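Mortality factor 4-like protein 1 (Homo sapiens, PDB 2F5K) binds histone H3 methylated on a lysine of its tail through its chromo domain, and probably takes part in gene regulation. Local coordinates at residues Leu30-Pro35 with Leu82-Glu87; Cys42-Ile47 with Asp66-Glu71. One frame throughout, in Å; residues are numbered along the deposited sequence.

Contact 1 (Leu30-Pro35 with Leu82-Glu87); sequences LCFHGP and LQKQRE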
loop_
_atom_site.group_PDB
_atom_site.type_symbol
_atom_site.label_atom_id
_atom_site.label_comp_id
_atom_site.label_asym_id
_atom_site.label_seq_id
_atom_site.Cartn_x
_atom_site.Cartn_y
_atom_site.Cartn_z
ATOM N N LEU A 30 0.732 4.549 -1.404
ATOM C CA LEU A 30 0.922 3.395 -2.249
ATOM C C LEU A 30 0.979 2.287 -1.268
ATOM O O LEU A 30 1.682 2.375 -0.270
ATOM C CB LEU A 30 2.205 3.475 -3.045
ATOM C CG LEU A 30 2.236 4.585 -4.098
ATOM C CD1 LEU A 30 3.657 4.674 -4.679
ATOM C CD2 LEU A 30 1.260 4.252 -5.180
ATOM N N CYS A 31 0.243 1.233 -1.518
ATOM C CA CYS A 31 0.221 0.190 -0.542
ATOM C C CYS A 31 0.495 -1.110 -1.217
ATOM O O CYS A 31 -0.020 -1.356 -2.294
ATOM C CB CYS A 31 -1.153 0.142 0.150
ATOM S SG CYS A 31 -1.225 -1.001 1.548
ATOM N N PHE A 32 1.293 -1.945 -0.557
ATOM C CA PHE A 32 1.592 -3.271 -1.028
ATOM C C PHE A 32 0.423 -4.216 -0.738
ATOM O O PHE A 32 -0.175 -4.171 0.336
ATOM C CB PHE A 32 2.824 -3.824 -0.292
ATOM C CG PHE A 32 4.123 -3.453 -0.915
ATOM C CD1 PHE A 32 4.973 -2.580 -0.300
ATOM C CD2 PHE A 32 4.508 -4.009 -2.107
ATOM C CE1 PHE A 32 6.206 -2.251 -0.883
ATOM C CE2 PHE A 32 5.728 -3.672 -2.694
ATOM C CZ PHE A 32 6.543 -2.778 -2.088
ATOM N N HIS A 33 0.124 -5.083 -1.692
ATOM C CA HIS A 33 -0.894 -6.077 -1.490
ATOM C C HIS A 33 -0.323 -7.462 -1.798
ATOM O O HIS A 33 -0.042 -8.245 -0.884
ATOM C CB HIS A 33 -2.154 -5.771 -2.306
ATOM C CG HIS A 33 -3.194 -6.834 -2.191
ATOM N ND1 HIS A 33 -3.601 -7.601 -3.265
ATOM C CD2 HIS A 33 -3.906 -7.270 -1.122
ATOM C CE1 HIS A 33 -4.525 -8.456 -2.863
ATOM N NE2 HIS A 33 -4.729 -8.275 -1.567
ATOM N N GLY A 34 -0.132 -7.791 -3.059
ATOM C CA GLY A 34 0.585 -9.043 -3.294
ATOM C C GLY A 34 2.051 -8.651 -3.491
ATOM O O GLY A 34 2.662 -8.038 -2.613
ATOM N N PRO A 35 2.584 -8.981 -4.659
ATOM C CA PRO A 35 3.916 -8.548 -5.082
ATOM C C PRO A 35 3.793 -7.188 -5.759
ATOM O O PRO A 35 4.720 -6.723 -6.402
ATOM C CB PRO A 35 4.259 -9.576 -6.154
ATOM C CG PRO A 35 2.899 -9.732 -6.856
ATOM C CD PRO A 35 1.929 -9.824 -5.682
ATOM N N LEU A 82 6.663 5.622 -7.018
ATOM C CA LEU A 82 5.949 5.410 -8.290
ATOM C C LEU A 82 6.846 4.653 -9.270
ATOM O O LEU A 82 6.378 3.787 -9.981
ATOM C CB LEU A 82 5.462 6.737 -8.897
ATOM C CG LEU A 82 4.291 7.312 -8.134
ATOM C CD1 LEU A 82 4.112 8.819 -8.397
ATOM C CD2 LEU A 82 2.999 6.505 -8.444
ATOM N N GLN A 83 8.140 4.982 -9.299
ATOM C CA GLN A 83 9.088 4.265 -10.137
ATOM C C GLN A 83 9.184 2.808 -9.683
ATOM O O GLN A 83 9.334 1.909 -10.487
ATOM C CB GLN A 83 10.476 4.892 -9.986
ATOM C CG GLN A 83 11.510 4.259 -10.838
ATOM C CD GLN A 83 11.089 4.224 -12.304
ATOM O OE1 GLN A 83 10.283 5.078 -12.759
ATOM N NE2 GLN A 83 11.628 3.244 -13.055
ATOM N N LYS A 84 9.139 2.587 -8.374
ATOM C CA LYS A 84 9.194 1.229 -7.826
ATOM C C LYS A 84 7.907 0.497 -8.227
ATOM O O LYS A 84 7.933 -0.681 -8.582
ATOM C CB LYS A 84 9.338 1.266 -6.303
ATOM C CG LYS A 84 9.080 -0.043 -5.581
ATOM C CD LYS A 84 9.293 0.048 -4.007
ATOM C CE LYS A 84 10.739 0.407 -3.651
ATOM N NZ LYS A 84 11.250 -0.348 -2.465
ATOM N N GLN A 85 6.786 1.217 -8.165
ATOM C CA GLN A 85 5.504 0.627 -8.545
ATOM C C GLN A 85 5.580 0.097 -9.954
ATOM O O GLN A 85 5.156 -1.022 -10.240
ATOM C CB GLN A 85 4.369 1.653 -8.513
ATOM C CG GLN A 85 3.006 1.043 -8.945
ATOM C CD GLN A 85 1.846 2.019 -8.768
ATOM O OE1 GLN A 85 1.991 3.215 -9.053
ATOM N NE2 GLN A 85 0.722 1.532 -8.276
ATOM N N ARG A 86 6.132 0.930 -10.824
ATOM C CA ARG A 86 6.234 0.606 -12.241
ATOM C C ARG A 86 7.172 -0.550 -12.476
ATOM O O ARG A 86 6.952 -1.350 -13.383
ATOM C CB ARG A 86 6.727 1.804 -13.058
ATOM C CG ARG A 86 5.767 2.991 -13.126
ATOM C CD ARG A 86 6.212 4.024 -14.172
ATOM N NE ARG A 86 5.769 5.374 -13.845
ATOM C CZ ARG A 86 6.420 6.214 -13.054
ATOM N NH1 ARG A 86 7.571 5.873 -12.497
ATOM N NH2 ARG A 86 5.920 7.422 -12.837
ATOM N N GLU A 87 8.250 -0.613 -11.706
ATOM C CA GLU A 87 9.182 -1.716 -11.874
ATOM C C GLU A 87 8.586 -3.027 -11.380
ATOM O O GLU A 87 8.833 -4.055 -11.943
ATOM C CB GLU A 87 10.542 -1.426 -11.222
ATOM C CG GLU A 87 11.443 -0.523 -12.066
ATOM C CD GLU A 87 12.630 0.047 -11.290
ATOM O OE1 GLU A 87 12.997 -0.489 -10.221
ATOM O OE2 GLU A 87 13.210 1.049 -11.771
#
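Leu-30, on strand 28-32, reaches the helix segment 82-87, and its side chain can be followed atom by atom. Its CB is directed at the helix, and CG lies anti to the carbonyl carbon (chi1 -67°), a setting that carries both methyls onto the helix surface. There the branches part. CD1 ends 3.9 Å from the backbone N of Leu-82 and 4.2 Å from CD2 of that residue, a methyl-to-methyl contact. CD2 comes instead to the amide end of Gln-85, 4.1 Å from OE1 and 4.2 Å from NE2. The methyl thus lies about equally far from both polar atoms of the amide, as van der Waals packing.

The chain of Gln-85 is extended, with CG anti to the backbone N (chi1 179°), and crosses the leucine at about a right angle. Its NE2 is hydrogen-bonded to the carbonyl O of Leu-37, so the amide that borders the Leu-30 methyl is itself tied to the neighbouring strand 37-48. Further along, CZ of the Phe-32 ring meets the Lys-84 chain obliquely, 4.4 Å from CD; the same ring also touches Leu-37 and Leu-88.

No hydrogen bond links the two segments, and 167 Å² is buried over both sides. The strand and helix axes stay 10.3 Å apart at 41°, a separation bridged by side chains, of which Leu-30 reaches the helix backbone itself. Leu-30 points at the helix and the ring of Phe-32 swings round to it, while Cys-31 between them turns to Ile-56 and Val-69. This is the packing of a C-terminal helix across one side of a small, strongly curved antiparallel sheet, the architecture characteristic of chromo domains.

Contact 2 (Cys42-Ile47 with Asp66-Glu71); sequences CVKVAI and DEWVPE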
loop_
_atom_site.group_PDB
_atom_site.type_symbol
_atom_site.label_atom_id
_atom_site.label_comp_id
_atom_site.label_asym_id
_atom_site.label_seq_id
_atom_site.Cartn_x
_atom_site.Cartn_y
_atom_site.Cartn_z
ATOM N N CYS A 42 -5.400 6.186 3.179
ATOM C CA CYS A 42 -5.271 5.795 4.562
ATOM C C CYS A 42 -6.535 6.224 5.324
ATOM O O CYS A 42 -6.629 7.349 5.823
ATOM C CB CYS A 42 -4.034 6.456 5.154
ATOM S SG CYS A 42 -3.883 6.237 6.937
ATOM N N VAL A 43 -7.515 5.334 5.387
ATOM C CA VAL A 43 -8.778 5.653 6.055
ATOM C C VAL A 43 -8.626 5.725 7.569
ATOM O O VAL A 43 -9.127 6.647 8.197
ATOM C CB VAL A 43 -9.894 4.651 5.693
ATOM C CG1 VAL A 43 -11.193 5.031 6.388
ATOM C CG2 VAL A 43 -10.102 4.602 4.201
ATOM N N LYS A 44 -7.919 4.762 8.153
ATOM C CA LYS A 44 -7.734 4.725 9.607
ATOM C C LYS A 44 -6.291 4.453 10.049
ATOM O O LYS A 44 -5.523 3.782 9.358
ATOM C CB LYS A 44 -8.662 3.681 10.247
ATOM C CG LYS A 44 -10.159 3.972 10.137
ATOM C CD LYS A 44 -11.001 2.988 10.964
ATOM C CE LYS A 44 -12.469 2.953 10.502
ATOM N NZ LYS A 44 -13.222 1.819 11.105
ATOM N N VAL A 45 -5.958 4.977 11.223
ATOM C CA VAL A 45 -4.643 4.832 11.829
ATOM C C VAL A 45 -4.844 4.370 13.257
ATOM O O VAL A 45 -5.373 5.115 14.078
ATOM C CB VAL A 45 -3.893 6.184 11.905
ATOM C CG1 VAL A 45 -2.521 6.004 12.523
ATOM C CG2 VAL A 45 -3.789 6.849 10.539
ATOM N N ALA A 46 -4.432 3.149 13.568
ATOM C CA ALA A 46 -4.561 2.653 14.935
ATOM C C ALA A 46 -3.228 2.174 15.473
ATOM O O ALA A 46 -2.457 1.522 14.773
ATOM C CB ALA A 46 -5.582 1.546 15.011
ATOM N N ILE A 47 -2.958 2.518 16.723
ATOM C CA ILE A 47 -1.726 2.108 17.377
ATOM C C ILE A 47 -2.020 0.945 18.316
ATOM O O ILE A 47 -2.993 0.979 19.080
ATOM C CB ILE A 47 -1.108 3.289 18.148
ATOM C CG1 ILE A 47 -0.806 4.442 17.195
ATOM C CG2 ILE A 47 0.167 2.859 18.859
ATOM C CD1 ILE A 47 -0.219 5.658 17.890
ATOM N N ASP A 66 -10.998 -3.619 1.512
ATOM C CA ASP A 66 -10.406 -2.703 2.474
ATOM C C ASP A 66 -9.818 -3.547 3.608
ATOM O O ASP A 66 -10.455 -4.480 4.095
ATOM C CB ASP A 66 -11.436 -1.711 3.006
ATOM C CG ASP A 66 -11.781 -0.610 2.005
ATOM O OD1 ASP A 66 -11.667 -0.795 0.770
ATOM O OD2 ASP A 66 -12.182 0.501 2.390
ATOM N N GLU A 67 -8.592 -3.244 4.011
ATOM C CA GLU A 67 -7.941 -4.063 5.024
ATOM C C GLU A 67 -6.965 -3.354 5.947
ATOM O O GLU A 67 -6.533 -2.227 5.696
ATOM C CB GLU A 67 -7.218 -5.240 4.369
ATOM C CG GLU A 67 -6.264 -4.870 3.245
ATOM C CD GLU A 67 -5.246 -5.965 3.007
ATOM O OE1 GLU A 67 -4.771 -6.166 1.873
ATOM O OE2 GLU A 67 -4.920 -6.651 3.984
ATOM N N TRP A 68 -6.629 -4.040 7.035
ATOM C CA TRP A 68 -5.643 -3.535 7.963
ATOM C C TRP A 68 -4.284 -3.952 7.460
ATOM O O TRP A 68 -4.125 -5.055 6.922
ATOM C CB TRP A 68 -5.902 -4.061 9.353
ATOM C CG TRP A 68 -7.107 -3.440 9.899
ATOM C CD1 TRP A 68 -8.389 -3.914 9.806
ATOM C CD2 TRP A 68 -7.186 -2.197 10.584
ATOM N NE1 TRP A 68 -9.253 -3.045 10.420
ATOM C CE2 TRP A 68 -8.541 -1.983 10.909
ATOM C CE3 TRP A 68 -6.246 -1.245 10.984
ATOM C CZ2 TRP A 68 -8.973 -0.858 11.594
ATOM C CZ3 TRP A 68 -6.670 -0.145 11.653
ATOM C CH2 TRP A 68 -8.026 0.042 11.964
ATOM N N VAL A 69 -3.313 -3.062 7.599
ATOM C CA VAL A 69 -1.996 -3.296 7.028
ATOM C C VAL A 69 -0.987 -2.760 8.012
ATOM O O VAL A 69 -1.253 -1.772 8.674
ATOM C CB VAL A 69 -1.906 -2.567 5.656
ATOM C CG1 VAL A 69 -0.707 -1.642 5.569
ATOM C CG2 VAL A 69 -1.939 -3.541 4.526
ATOM N N PRO A 70 0.129 -3.449 8.211
ATOM C CA PRO A 70 1.184 -2.895 9.065
ATOM C C PRO A 70 1.869 -1.762 8.306
ATOM O O PRO A 70 1.750 -1.706 7.090
ATOM C CB PRO A 70 2.122 -4.078 9.278
ATOM C CG PRO A 70 1.926 -4.889 8.091
ATOM C CD PRO A 70 0.446 -4.812 7.757
ATOM N N GLU A 71 2.538 -0.863 9.018
ATOM C CA GLU A 71 3.218 0.254 8.380
ATOM C C GLU A 71 4.162 -0.142 7.242
ATOM O O GLU A 71 4.196 0.504 6.195
ATOM C CB GLU A 71 4.024 1.032 9.388
ATOM C CG GLU A 71 4.395 2.395 8.869
ATOM C CD GLU A 71 4.653 3.363 9.987
ATOM O OE1 GLU A 71 3.899 4.350 10.104
ATOM O OE2 GLU A 71 5.607 3.122 10.739
#
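The indole of Trp-68 is the flat group here, and its six-membered ring meets strand 42-47 through two neighbouring carbons. CZ3 of Trp-68 lies 3.9 Å from CB of Ala-46, and CH2 of Trp-68 lies 4.1 Å from CB of Lys-44. The same CH2 of Trp-68 is 4.2 Å from CB of Ala-46. Both CB atoms approach the ring obliquely. Phe-55, on the intervening strand 51-58, also meets the indole, with the ring planes at about 45°. CG of Trp-68 is anti to the carbonyl carbon (chi1 -71°), which swings the indole over that strand to reach residues two strands away.

Lys-44 and Ala-46 both direct CB toward the tryptophan. Val-43 and Lys-44 together face Phe-55 in a classic beta bulge, and Lys-44 makes a cation-pi contact with that ring. The closest CA pair, Lys-44 and Trp-68, is still 8.7 Å apart, and no hydrogen bond joins the segments.

The lysine therefore divides its chemistry: its CB packs against CH2 of the indole while its charge is paired with the Phe-55 ring. What results is a largely apolar, surface-lying contact, consistent with van der Waals packing of aliphatic carbons against an aromatic ring.

Both contacts lie at the surface, on opposite sides of the chain's centre with their own centres about 17 Å apart, although contact 1 sets one buried residue, Leu-30, among its touching groups and contact 2 none. They share one antiparallel sheet, in which strands 28-32 and 37-48 are neighbours. Contact 1 joins that sheet to the C-terminal helix, whereas contact 2 spans strand 51-58 within it. Leucine branches carry most of the first, with an amide and the Phe-32 ring beside them; an indole carries the second. The segments also meet directly, with Cys-31 SG 4.0 Å from Val-69 CG2 and His-33 CD2 3.3 Å from Glu-67 OE1, both as packing.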